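Local structure of quinone oxidoreductase (Thermus thermophilus, 1IYZ) at residues Leu154-Arg159 against Ala175-Val180; Leu130-Ala135 against Val193-Gly198; Phe111-Leu116 against Gly136-Ala141. The protein binds NADPH and probably uses it to reduce quinones, as a member of the medium-chain dehydrogenase/reductase superfamily. All blocks are in the same frame, centred on the assembly; numbering follows the deposited sequence.

Contact 1. Residues Leu154-Arg159 against Ala175-Val180; sequences LAAASR and ATYAEV. With NDP (NADPH dihydro-nicotinamide-adenine-dinucleotide phosphate), chain B.
Tyr177 lays one face of its ring against the Ala157 peptide, whose O sits 3.6 Å above the ring plane over its centre. That same oxygen accepts the N-H of Tyr177, Tyr177 N to Ala157 O being 3.0 Å. With CG beside its own backbone N (chi1 -62°), the ring runs out along Ala157 and Ser158, and its phenol ends at the 2'-phosphate of NADPH. Tyr177 OH gives a hydrogen bond to O2X (2.9 Å), which lies at the ring edge. Ser158 takes the other two oxygens, its N reaching O1X at 3.0 Å and its OG reaching O3X at 2.7 Å. Each terminal oxygen of the phosphate thus has its own donor, consistent with recognition of the 2'-phosphate that distinguishes NADPH from NADH. Ala156 CB touches both Tyr177 CE1 and Val180 CG2 (3.7 Å from the latter). The backbones pair as parallel strands, Ala175 N bonding to Ala155 O and Ala157 N to Ala175 O. Strand 173-176 forms the sheet edge within the chain, joined to strand 152-157 by a beta-alpha-beta crossover through helix 164-169, while Arg183 of helix 180-187 packs on Leu154 and Ala175.

Contact 2. Residues Leu130-Ala135 against Val193-Gly198; sequences LVQAAA and VLEVRG. With NDP (NADPH dihydro-nicotinamide-adenine-dinucleotide phosphate), chain B.
Leu130 and Val193 pair two parallel strands at the middle of the Rossmann fold, where strand 128-131 lies next to strand 190-195. With the strand order 3-2-1-4-5-6, this is the point at which the chain switches from building one half of the sheet to building the other, and such folds bind their dinucleotide at the carboxyl ends of the strands beside this switch. A nearly straight bond joins the two segments: Leu194 N meets Leu130 O at 3.1 Å; a second backbone bond joins Leu130 to Leu192. Side chains lie side by side on both faces of the sheet. Leu130 CB and CD1 rest on Val193 CG2 on one face, and Val131 CG2 meets Leu194 CD1 on the other, where both residues also touch Ala142 of helix 137-148.

Beyond the strand ends, the link is carried by the side chain of Gln132. Its CG stands beside the backbone N (chi1 -54°) and the chain then runs extended, which carries the amide across to the loop that follows strand 190-195. There OE1 accepts Val196 N at 3.1 Å, nearly in line with the C=O bond, and more weakly Arg197 N. On the other branch NE2 gives a weak, bent bond to Glu195 OE2 (2.8 Å), the amide and carboxylate planes standing 70° apart. Ser204 is a second partner of OE2, and OE1 of Glu195 binds Gly198 N, so the loop is tied on itself as well. With an alanine here, the N-H groups of Val196 and Arg197 would probably lose this buried acceptor and the loop one of its ties to the segment that follows strand 128-131. The guanidinium of Arg197 turns elsewhere, to a salt bridge with Glu221 and a cation-pi contact with Tyr177. Nearest the cofactor, Ala133 CB touches both Val196 CG2 (3.7 Å) and the adenosine ribose atom O4B (3.4 Å).

Contact 3. Residues Phe111-Leu116 against Gly136-Ala141; sequences FLTAYL and GALGTA. With NDP (NADPH dihydro-nicotinamide-adenine-dinucleotide phosphate), chain B.
Phe111 and Ala141 join helix 108-120 to helix 137-148, the Rossmann helix whose amino end faces the pyrophosphate of NADPH. The segment axes approach to 8.8 Å at a crossing angle of -55°. Ala141 CB sits over the face of the Phe111 ring, 3.6 Å from its centroid and 14° off the normal, a CH-pi contact. One turn back, Leu138 has CG anti to its backbone N (chi1 -170°), which brings CD2 against Thr113 CB and CG2, both at 3.9 Å, the two side chains meeting roughly at right angles. Ala114 completes the seam with its CB near Ala141 C. The polar end of Thr113 is used within its own helix: OG1 bonds to Val109 O, while also lying 3.4 Å from the nicotinamide carbon C4N. At the amino end, Gly136 takes the N-cap position, where a side chain would run into the phosphate oxygen O2A, and Ala137 N bonds to O1A at 2.7 Å. Gly136 O is gripped from opposite faces by Thr140 N and OG1. No hydrogen bond crosses between the helices, so apolar contact alone joins these segments, whereas the helix end probably helps to offset the negative charge of the pyrophosphate.

All three contacts reach one NADPH, each at a different part: contact 1 at the 2'-phosphate, contact 2 mainly at the adenosine ribose, contact 3 at the pyrophosphate and nicotinamide. Contacts 1 and 2 belong to the same parallel sheet and touch through neighbouring strands 152-157 and 128-131, where Val131 probably bonds through its backbone to both Leu154 and Ala156. Contacts 2 and 3 are linked by the turn from strand 128-131 into helix 137-148, and Val196 meets Leu138. Contact 3 lies deepest, its centre about 5 Å from the centre of the chain, and pairs helices by apolar surfaces; contact 2 is also buried, yet satisfies polar groups there; contact 1, only partly buried, adds to its strand bonds several donors directed at a phosphate.

Contact 1. Residues Leu154-Arg159 against Ala175-Val180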
loop_
_atom_site.group_PDB
_atom_site.type_symbol
_atom_site.label_atom_id
_atom_site.label_comp_id
_atom_site.label_asym_id
_atom_site.label_seq_id
_atom_site.Cartn_x
_atom_site.Cartn_y
_atom_site.Cartn_z
ATOM N N LEU A 154 -12.328 2.039 -8.301
ATOM C CA LEU A 154 -12.053 0.689 -8.785
ATOM C C LEU A 154 -10.645 0.839 -9.372
ATOM O O LEU A 154 -10.454 1.542 -10.372
ATOM C CB LEU A 154 -13.025 0.296 -9.898
ATOM C CG LEU A 154 -13.205 -1.190 -10.236
ATOM C CD1 LEU A 154 -13.727 -1.315 -11.655
ATOM C CD2 LEU A 154 -11.903 -1.940 -10.112
ATOM N N ALA A 155 -9.662 0.198 -8.745
ATOM C CA ALA A 155 -8.280 0.302 -9.208
ATOM C C ALA A 155 -7.859 -0.827 -10.127
ATOM O O ALA A 155 -8.232 -1.973 -9.920
ATOM C CB ALA A 155 -7.330 0.371 -8.011
ATOM N N ALA A 156 -7.075 -0.488 -11.145
ATOM C CA ALA A 156 -6.578 -1.480 -12.091
ATOM C C ALA A 156 -5.086 -1.294 -12.379
ATOM O O ALA A 156 -4.584 -0.163 -12.480
ATOM C CB ALA A 156 -7.375 -1.418 -13.387
ATOM N N ALA A 157 -4.389 -2.420 -12.502
ATOM C CA ALA A 157 -2.960 -2.435 -12.785
ATOM C C ALA A 157 -2.656 -3.634 -13.682
ATOM O O ALA A 157 -3.516 -4.497 -13.887
ATOM C CB ALA A 157 -2.169 -2.532 -11.484
ATOM N N SER A 158 -1.433 -3.705 -14.202
ATOM C CA SER A 158 -1.068 -4.807 -15.089
ATOM C C SER A 158 -0.589 -6.068 -14.377
ATOM O O SER A 158 -0.523 -7.129 -14.988
ATOM C CB SER A 158 0.008 -4.360 -16.086
ATOM O OG SER A 158 1.303 -4.424 -15.519
ATOM N N ARG A 159 -0.262 -5.963 -13.094
ATOM C CA ARG A 159 0.224 -7.121 -12.354
ATOM C C ARG A 159 -0.492 -7.314 -11.029
ATOM O O ARG A 159 -0.816 -6.350 -10.328
ATOM C CB ARG A 159 1.729 -6.989 -12.093
ATOM C CG ARG A 159 2.558 -6.807 -13.352
ATOM C CD ARG A 159 4.035 -6.663 -13.039
ATOM N NE ARG A 159 4.806 -6.364 -14.244
ATOM C CZ ARG A 159 6.133 -6.336 -14.295
ATOM N NH1 ARG A 159 6.839 -6.591 -13.203
ATOM N NH2 ARG A 159 6.753 -6.060 -15.433
ATOM N N ALA A 175 -8.241 -4.746 -9.423
ATOM C CA ALA A 175 -8.143 -5.844 -10.370
ATOM C C ALA A 175 -7.106 -5.612 -11.449
ATOM O O ALA A 175 -6.711 -4.484 -11.715
ATOM C CB ALA A 175 -9.501 -6.082 -11.014
ATOM N N THR A 176 -6.654 -6.694 -12.065
ATOM C CA THR A 176 -5.693 -6.574 -13.149
ATOM C C THR A 176 -6.535 -6.241 -14.375
ATOM O O THR A 176 -7.734 -6.524 -14.408
ATOM C CB THR A 176 -4.913 -7.892 -13.393
ATOM O OG1 THR A 176 -5.835 -8.972 -13.568
ATOM C CG2 THR A 176 -3.995 -8.191 -12.229
ATOM N N TYR A 177 -5.913 -5.633 -15.374
ATOM C CA TYR A 177 -6.629 -5.253 -16.576
ATOM C C TYR A 177 -7.538 -6.347 -17.124
ATOM O O TYR A 177 -8.716 -6.112 -17.383
ATOM C CB TYR A 177 -5.634 -4.801 -17.636
ATOM C CG TYR A 177 -4.849 -3.592 -17.202
ATOM C CD1 TYR A 177 -5.496 -2.488 -16.643
ATOM C CD2 TYR A 177 -3.468 -3.528 -17.378
ATOM C CE1 TYR A 177 -4.788 -1.349 -16.273
ATOM C CE2 TYR A 177 -2.752 -2.391 -17.009
ATOM C CZ TYR A 177 -3.421 -1.304 -16.459
ATOM O OH TYR A 177 -2.729 -0.169 -16.109
ATOM N N ALA A 178 -7.002 -7.548 -17.290
ATOM C CA ALA A 178 -7.800 -8.646 -17.820
ATOM C C ALA A 178 -9.098 -8.891 -17.044
ATOM O O ALA A 178 -10.073 -9.374 -17.614
ATOM C CB ALA A 178 -6.966 -9.923 -17.862
ATOM N N GLU A 179 -9.124 -8.549 -15.759
ATOM C CA GLU A 179 -10.316 -8.768 -14.940
ATOM C C GLU A 179 -11.216 -7.532 -14.734
ATOM O O GLU A 179 -12.221 -7.606 -14.014
ATOM C CB GLU A 179 -9.898 -9.344 -13.578
ATOM N N VAL A 180 -10.878 -6.407 -15.362
ATOM C CA VAL A 180 -11.678 -5.194 -15.197
ATOM C C VAL A 180 -13.129 -5.336 -15.661
ATOM O O VAL A 180 -14.055 -5.037 -14.915
ATOM C CB VAL A 180 -11.016 -3.975 -15.906
ATOM C CG1 VAL A 180 -11.995 -2.803 -15.997
ATOM C CG2 VAL A 180 -9.791 -3.548 -15.121
HETATM P PA NDP B . 3.328 6.117 -13.325
HETATM O O1A NDP B . 4.138 6.013 -12.360
HETATM O O2A NDP B . 1.804 5.849 -13.384
HETATM O O5B NDP B . 3.802 4.997 -14.619
HETATM C C5B NDP B . 3.065 4.604 -15.747
HETATM C C4B NDP B . 2.313 3.350 -15.416
HETATM O O4B NDP B . 1.429 3.238 -16.524
HETATM C C3B NDP B . 3.105 2.036 -15.397
HETATM O O3B NDP B . 3.705 1.848 -14.088
HETATM C C2B NDP B . 2.079 1.028 -15.895
HETATM O O2B NDP B . 1.426 0.467 -14.765
HETATM C C1B NDP B . 1.095 1.886 -16.804
HETATM N N9A NDP B . 1.305 1.372 -18.166
HETATM C C8A NDP B . 0.436 0.711 -18.931
HETATM N N7A NDP B . 1.017 0.370 -20.087
HETATM C C5A NDP B . 2.243 0.838 -19.996
HETATM C C6A NDP B . 3.229 0.690 -20.961
HETATM N N6A NDP B . 3.030 0.053 -22.110
HETATM N N1A NDP B . 4.415 1.222 -20.661
HETATM C C2A NDP B . 4.660 1.873 -19.490
HETATM N N3A NDP B . 3.705 2.004 -18.567
HETATM C C4A NDP B . 2.471 1.472 -18.811
HETATM O O3 NDP B . 3.230 7.298 -14.350
HETATM P PN NDP B . 3.910 8.677 -14.711
HETATM O O1N NDP B . 3.328 9.877 -14.141
HETATM O O2N NDP B . 4.763 8.620 -15.947
HETATM O O5D NDP B . 2.667 8.669 -15.784
HETATM C C5D NDP B . 2.424 7.672 -16.849
HETATM C C4D NDP B . 1.131 8.055 -17.646
HETATM O O4D NDP B . 0.516 9.226 -17.070
HETATM C C3D NDP B . 1.493 8.451 -19.078
HETATM O O3D NDP B . 0.539 7.874 -19.966
HETATM C C2D NDP B . 1.499 9.958 -19.029
HETATM O O2D NDP B . 1.462 10.536 -20.324
HETATM C C1D NDP B . 0.212 10.138 -18.148
HETATM N N1N NDP B . 0.096 11.557 -17.678
HETATM C C2N NDP B . -0.571 12.419 -18.583
HETATM C C3N NDP B . -0.722 13.811 -18.191
HETATM C C7N NDP B . -1.425 14.756 -19.100
HETATM O O7N NDP B . -1.228 15.997 -19.110
HETATM N N7N NDP B . -2.355 14.287 -19.976
HETATM C C4N NDP B . -0.198 14.213 -16.947
HETATM C C5N NDP B . 0.445 13.357 -16.086
HETATM C C6N NDP B . 0.595 12.023 -16.446
HETATM P P2B NDP B . 0.788 -1.071 -14.816
HETATM O O1X NDP B . -0.019 -1.175 -13.582
HETATM O O2X NDP B . -0.021 -1.122 -16.041
HETATM O O3X NDP B . 1.984 -1.933 -14.867
#

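Contact 2. Residues Leu130-Ala135 against Val193-Gly198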
loop_
_atom_site.group_PDB
_atom_site.type_symbol
_atom_site.label_atom_id
_atom_site.label_comp_id
_atom_site.label_asym_id
_atom_site.label_seq_id
_atom_site.Cartn_x
_atom_site.Cartn_y
_atom_site.Cartn_z
ATOM N N LEU A 130 -12.868 4.418 -12.326
ATOM C CA LEU A 130 -11.863 3.405 -12.615
ATOM C C LEU A 130 -10.514 4.097 -12.828
ATOM O O LEU A 130 -10.366 4.882 -13.766
ATOM C CB LEU A 130 -12.237 2.641 -13.892
ATOM C CG LEU A 130 -11.463 1.390 -14.344
ATOM C CD1 LEU A 130 -11.491 1.350 -15.861
ATOM C CD2 LEU A 130 -10.024 1.391 -13.883
ATOM N N VAL A 131 -9.547 3.809 -11.959
ATOM C CA VAL A 131 -8.210 4.381 -12.093
ATOM C C VAL A 131 -7.260 3.294 -12.595
ATOM O O VAL A 131 -7.018 2.303 -11.897
ATOM C CB VAL A 131 -7.677 4.917 -10.743
ATOM C CG1 VAL A 131 -6.175 5.227 -10.853
ATOM C CG2 VAL A 131 -8.444 6.167 -10.340
ATOM N N GLN A 132 -6.733 3.470 -13.807
ATOM C CA GLN A 132 -5.809 2.490 -14.379
ATOM C C GLN A 132 -4.395 2.815 -13.911
ATOM O O GLN A 132 -4.162 3.899 -13.358
ATOM C CB GLN A 132 -5.854 2.526 -15.901
ATOM C CG GLN A 132 -7.234 2.374 -16.510
ATOM C CD GLN A 132 -7.181 2.483 -18.021
ATOM O OE1 GLN A 132 -6.522 3.375 -18.561
ATOM N NE2 GLN A 132 -7.865 1.580 -18.711
ATOM N N ALA A 133 -3.457 1.890 -14.133
ATOM C CA ALA A 133 -2.072 2.090 -13.700
ATOM C C ALA A 133 -2.108 2.643 -12.277
ATOM O O ALA A 133 -1.313 3.506 -11.908
ATOM C CB ALA A 133 -1.371 3.064 -14.625
ATOM N N ALA A 134 -3.043 2.116 -11.490
ATOM C CA ALA A 134 -3.290 2.548 -10.118
ATOM C C ALA A 134 -2.175 2.415 -9.087
ATOM O O ALA A 134 -2.340 2.834 -7.945
ATOM C CB ALA A 134 -4.538 1.854 -9.606
ATOM N N ALA A 135 -1.047 1.839 -9.469
ATOM C CA ALA A 135 0.054 1.680 -8.532
ATOM C C ALA A 135 1.239 2.582 -8.894
ATOM O O ALA A 135 2.326 2.449 -8.327
ATOM C CB ALA A 135 0.486 0.224 -8.495
ATOM N N VAL A 193 -13.773 7.208 -15.984
ATOM C CA VAL A 193 -12.622 6.397 -16.323
ATOM C C VAL A 193 -11.439 7.280 -16.670
ATOM O O VAL A 193 -11.519 8.114 -17.572
ATOM C CB VAL A 193 -12.902 5.466 -17.516
ATOM C CG1 VAL A 193 -11.606 4.860 -18.009
ATOM C CG2 VAL A 193 -13.860 4.368 -17.100
ATOM N N LEU A 194 -10.345 7.110 -15.939
ATOM C CA LEU A 194 -9.136 7.873 -16.210
ATOM C C LEU A 194 -8.277 6.981 -17.103
ATOM O O LEU A 194 -7.658 6.027 -16.642
ATOM C CB LEU A 194 -8.430 8.213 -14.896
ATOM C CG LEU A 194 -9.361 8.931 -13.914
ATOM C CD1 LEU A 194 -8.615 9.306 -12.634
ATOM C CD2 LEU A 194 -9.933 10.171 -14.588
ATOM N N GLU A 195 -8.271 7.293 -18.394
ATOM C CA GLU A 195 -7.535 6.518 -19.394
ATOM C C GLU A 195 -6.089 6.922 -19.576
ATOM O O GLU A 195 -5.806 7.988 -20.120
ATOM C CB GLU A 195 -8.232 6.628 -20.747
ATOM C CG GLU A 195 -9.051 5.426 -21.129
ATOM C CD GLU A 195 -8.191 4.241 -21.488
ATOM O OE1 GLU A 195 -7.226 4.433 -22.256
ATOM O OE2 GLU A 195 -8.483 3.119 -21.015
ATOM N N VAL A 196 -5.170 6.068 -19.139
ATOM C CA VAL A 196 -3.756 6.369 -19.292
ATOM C C VAL A 196 -3.130 5.355 -20.240
ATOM O O VAL A 196 -1.988 5.515 -20.669
ATOM C CB VAL A 196 -3.015 6.339 -17.934
ATOM C CG1 VAL A 196 -3.641 7.338 -16.978
ATOM C CG2 VAL A 196 -3.066 4.951 -17.347
ATOM N N ARG A 197 -3.896 4.319 -20.573
ATOM C CA ARG A 197 -3.429 3.264 -21.468
ATOM C C ARG A 197 -3.573 3.689 -22.921
ATOM O O ARG A 197 -2.586 3.770 -23.660
ATOM C CB ARG A 197 -4.226 1.986 -21.225
ATOM C CG ARG A 197 -4.202 1.523 -19.778
ATOM C CD ARG A 197 -3.757 0.079 -19.677
ATOM N NE ARG A 197 -4.823 -0.850 -20.024
ATOM C CZ ARG A 197 -4.618 -2.055 -20.540
ATOM N NH1 ARG A 197 -3.379 -2.475 -20.775
ATOM N NH2 ARG A 197 -5.650 -2.839 -20.813
ATOM N N GLY A 198 -4.812 3.947 -23.331
ATOM C CA GLY A 198 -5.075 4.392 -24.688
ATOM C C GLY A 198 -5.330 3.316 -25.725
ATOM O O GLY A 198 -6.045 3.552 -26.697
HETATM P PA NDP B . 3.328 6.117 -13.325
HETATM O O1A NDP B . 4.138 6.013 -12.360
HETATM O O2A NDP B . 1.804 5.849 -13.384
HETATM O O5B NDP B . 3.802 4.997 -14.619
HETATM C C5B NDP B . 3.065 4.604 -15.747
HETATM C C4B NDP B . 2.313 3.350 -15.416
HETATM O O4B NDP B . 1.429 3.238 -16.524
HETATM C C3B NDP B . 3.105 2.036 -15.397
HETATM O O3B NDP B . 3.705 1.848 -14.088
HETATM C C2B NDP B . 2.079 1.028 -15.895
HETATM O O2B NDP B . 1.426 0.467 -14.765
HETATM C C1B NDP B . 1.095 1.886 -16.804
HETATM N N9A NDP B . 1.305 1.372 -18.166
HETATM C C8A NDP B . 0.436 0.711 -18.931
HETATM N N7A NDP B . 1.017 0.370 -20.087
HETATM C C5A NDP B . 2.243 0.838 -19.996
HETATM C C6A NDP B . 3.229 0.690 -20.961
HETATM N N6A NDP B . 3.030 0.053 -22.110
HETATM N N1A NDP B . 4.415 1.222 -20.661
HETATM C C2A NDP B . 4.660 1.873 -19.490
HETATM N N3A NDP B . 3.705 2.004 -18.567
HETATM C C4A NDP B . 2.471 1.472 -18.811
HETATM O O3 NDP B . 3.230 7.298 -14.350
HETATM P PN NDP B . 3.910 8.677 -14.711
HETATM O O1N NDP B . 3.328 9.877 -14.141
HETATM O O2N NDP B . 4.763 8.620 -15.947
HETATM O O5D NDP B . 2.667 8.669 -15.784
HETATM C C5D NDP B . 2.424 7.672 -16.849
HETATM C C4D NDP B . 1.131 8.055 -17.646
HETATM O O4D NDP B . 0.516 9.226 -17.070
HETATM C C3D NDP B . 1.493 8.451 -19.078
HETATM O O3D NDP B . 0.539 7.874 -19.966
HETATM C C2D NDP B . 1.499 9.958 -19.029
HETATM O O2D NDP B . 1.462 10.536 -20.324
HETATM C C1D NDP B . 0.212 10.138 -18.148
HETATM N N1N NDP B . 0.096 11.557 -17.678
HETATM C C2N NDP B . -0.571 12.419 -18.583
HETATM C C3N NDP B . -0.722 13.811 -18.191
HETATM C C7N NDP B . -1.425 14.756 -19.100
HETATM O O7N NDP B . -1.228 15.997 -19.110
HETATM N N7N NDP B . -2.355 14.287 -19.976
HETATM C C4N NDP B . -0.198 14.213 -16.947
HETATM C C5N NDP B . 0.445 13.357 -16.086
HETATM C C6N NDP B . 0.595 12.023 -16.446
HETATM P P2B NDP B . 0.788 -1.071 -14.816
HETATM O O1X NDP B . -0.019 -1.175 -13.582
HETATM O O2X NDP B . -0.021 -1.122 -16.041
HETATM O O3X NDP B . 1.984 -1.933 -14.867
#

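Contact 3. Residues Phe111-Leu116 against Gly136-Ala141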
loop_
_atom_site.group_PDB
_atom_site.type_symbol
_atom_site.label_atom_id
_atom_site.label_comp_id
_atom_site.label_asym_id
_atom_site.label_seq_id
_atom_site.Cartn_x
_atom_site.Cartn_y
_atom_site.Cartn_z
ATOM N N PHE A 111 -0.810 15.040 -8.538
ATOM C CA PHE A 111 -2.002 15.524 -7.858
ATOM C C PHE A 111 -2.785 16.591 -8.608
ATOM O O PHE A 111 -4.018 16.601 -8.567
ATOM C CB PHE A 111 -1.625 15.985 -6.458
ATOM C CG PHE A 111 -1.372 14.845 -5.531
ATOM C CD1 PHE A 111 -2.383 14.375 -4.695
ATOM C CD2 PHE A 111 -0.163 14.156 -5.579
ATOM C CE1 PHE A 111 -2.196 13.231 -3.926
ATOM C CE2 PHE A 111 0.031 13.016 -4.818
ATOM C CZ PHE A 111 -0.988 12.551 -3.990
ATOM N N LEU A 112 -2.090 17.484 -9.300
ATOM C CA LEU A 112 -2.794 18.503 -10.063
ATOM C C LEU A 112 -3.522 17.819 -11.214
ATOM O O LEU A 112 -4.669 18.149 -11.507
ATOM C CB LEU A 112 -1.822 19.555 -10.601
ATOM C CG LEU A 112 -1.443 20.664 -9.616
ATOM C CD1 LEU A 112 -0.374 21.571 -10.208
ATOM C CD2 LEU A 112 -2.693 21.458 -9.274
ATOM N N THR A 113 -2.860 16.853 -11.852
ATOM C CA THR A 113 -3.459 16.121 -12.962
ATOM C C THR A 113 -4.683 15.345 -12.488
ATOM O O THR A 113 -5.735 15.377 -13.123
ATOM C CB THR A 113 -2.458 15.110 -13.595
ATOM O OG1 THR A 113 -1.336 15.813 -14.145
ATOM C CG2 THR A 113 -3.136 14.302 -14.703
ATOM N N ALA A 114 -4.543 14.648 -11.366
ATOM C CA ALA A 114 -5.645 13.854 -10.833
ATOM C C ALA A 114 -6.844 14.718 -10.484
ATOM O O ALA A 114 -7.981 14.391 -10.817
ATOM C CB ALA A 114 -5.188 13.074 -9.602
ATOM N N TYR A 115 -6.585 15.831 -9.812
ATOM C CA TYR A 115 -7.656 16.725 -9.411
ATOM C C TYR A 115 -8.332 17.404 -10.603
ATOM O O TYR A 115 -9.560 17.346 -10.742
ATOM C CB TYR A 115 -7.126 17.768 -8.426
ATOM C CG TYR A 115 -8.168 18.777 -8.021
ATOM C CD1 TYR A 115 -8.316 19.975 -8.723
ATOM C CD2 TYR A 115 -9.048 18.511 -6.971
ATOM C CE1 TYR A 115 -9.318 20.880 -8.389
ATOM C CE2 TYR A 115 -10.052 19.402 -6.631
ATOM C CZ TYR A 115 -10.181 20.585 -7.342
ATOM O OH TYR A 115 -11.177 21.471 -7.006
ATOM N N LEU A 116 -7.544 18.040 -11.465
ATOM C CA LEU A 116 -8.115 18.710 -12.628
ATOM C C LEU A 116 -8.873 17.749 -13.542
ATOM O O LEU A 116 -9.936 18.087 -14.065
ATOM C CB LEU A 116 -7.025 19.434 -13.415
ATOM C CG LEU A 116 -6.412 20.596 -12.634
ATOM C CD1 LEU A 116 -5.355 21.283 -13.472
ATOM C CD2 LEU A 116 -7.515 21.560 -12.235
ATOM N N GLY A 136 1.017 3.509 -9.825
ATOM C CA GLY A 136 2.075 4.403 -10.249
ATOM C C GLY A 136 1.944 5.792 -9.664
ATOM O O GLY A 136 1.117 6.026 -8.781
ATOM N N ALA A 137 2.759 6.725 -10.153
ATOM C CA ALA A 137 2.714 8.087 -9.652
ATOM C C ALA A 137 1.333 8.704 -9.868
ATOM O O ALA A 137 0.659 9.078 -8.910
ATOM C CB ALA A 137 3.782 8.924 -10.322
ATOM N N LEU A 138 0.900 8.799 -11.120
ATOM C CA LEU A 138 -0.407 9.384 -11.410
ATOM C C LEU A 138 -1.547 8.550 -10.835
ATOM O O LEU A 138 -2.559 9.097 -10.402
ATOM C CB LEU A 138 -0.596 9.561 -12.922
ATOM C CG LEU A 138 -1.803 10.366 -13.425
ATOM C CD1 LEU A 138 -2.929 9.445 -13.795
ATOM C CD2 LEU A 138 -2.252 11.368 -12.363
ATOM N N GLY A 139 -1.375 7.230 -10.820
ATOM C CA GLY A 139 -2.414 6.351 -10.301
ATOM C C GLY A 139 -2.658 6.436 -8.806
ATOM O O GLY A 139 -3.788 6.605 -8.365
ATOM N N THR A 140 -1.592 6.317 -8.023
ATOM C CA THR A 140 -1.681 6.367 -6.566
ATOM C C THR A 140 -2.212 7.712 -6.076
ATOM O O THR A 140 -2.865 7.786 -5.030
ATOM C CB THR A 140 -0.309 6.103 -5.921
ATOM O OG1 THR A 140 0.635 7.080 -6.390
ATOM C CG2 THR A 140 0.178 4.707 -6.261
ATOM N N ALA A 141 -1.923 8.774 -6.826
ATOM C CA ALA A 141 -2.406 10.103 -6.466
ATOM C C ALA A 141 -3.909 10.149 -6.718
ATOM O O ALA A 141 -4.689 10.529 -5.836
ATOM C CB ALA A 141 -1.708 11.173 -7.304
HETATM P PA NDP B . 3.328 6.117 -13.325
HETATM O O1A NDP B . 4.138 6.013 -12.360
HETATM O O2A NDP B . 1.804 5.849 -13.384
HETATM O O5B NDP B . 3.802 4.997 -14.619
HETATM C C5B NDP B . 3.065 4.604 -15.747
HETATM C C4B NDP B . 2.313 3.350 -15.416
HETATM O O4B NDP B . 1.429 3.238 -16.524
HETATM C C3B NDP B . 3.105 2.036 -15.397
HETATM O O3B NDP B . 3.705 1.848 -14.088
HETATM C C2B NDP B . 2.079 1.028 -15.895
HETATM O O2B NDP B . 1.426 0.467 -14.765
HETATM C C1B NDP B . 1.095 1.886 -16.804
HETATM N N9A NDP B . 1.305 1.372 -18.166
HETATM C C8A NDP B . 0.436 0.711 -18.931
HETATM N N7A NDP B . 1.017 0.370 -20.087
HETATM C C5A NDP B . 2.243 0.838 -19.996
HETATM C C6A NDP B . 3.229 0.690 -20.961
HETATM N N6A NDP B . 3.030 0.053 -22.110
HETATM N N1A NDP B . 4.415 1.222 -20.661
HETATM C C2A NDP B . 4.660 1.873 -19.490
HETATM N N3A NDP B . 3.705 2.004 -18.567
HETATM C C4A NDP B . 2.471 1.472 -18.811
HETATM O O3 NDP B . 3.230 7.298 -14.350
HETATM P PN NDP B . 3.910 8.677 -14.711
HETATM O O1N NDP B . 3.328 9.877 -14.141
HETATM O O2N NDP B . 4.763 8.620 -15.947
HETATM O O5D NDP B . 2.667 8.669 -15.784
HETATM C C5D NDP B . 2.424 7.672 -16.849
HETATM C C4D NDP B . 1.131 8.055 -17.646
HETATM O O4D NDP B . 0.516 9.226 -17.070
HETATM C C3D NDP B . 1.493 8.451 -19.078
HETATM O O3D NDP B . 0.539 7.874 -19.966
HETATM C C2D NDP B . 1.499 9.958 -19.029
HETATM O O2D NDP B . 1.462 10.536 -20.324
HETATM C C1D NDP B . 0.212 10.138 -18.148
HETATM N N1N NDP B . 0.096 11.557 -17.678
HETATM C C2N NDP B . -0.571 12.419 -18.583
HETATM C C3N NDP B . -0.722 13.811 -18.191
HETATM C C7N NDP B . -1.425 14.756 -19.100
HETATM O O7N NDP B . -1.228 15.997 -19.110
HETATM N N7N NDP B . -2.355 14.287 -19.976
HETATM C C4N NDP B . -0.198 14.213 -16.947
HETATM C C5N NDP B . 0.445 13.357 -16.086
HETATM C C6N NDP B . 0.595 12.023 -16.446
HETATM P P2B NDP B . 0.788 -1.071 -14.816
HETATM O O1X NDP B . -0.019 -1.175 -13.582
HETATM O O2X NDP B . -0.021 -1.122 -16.041
HETATM O O3X NDP B . 1.984 -1.933 -14.867
#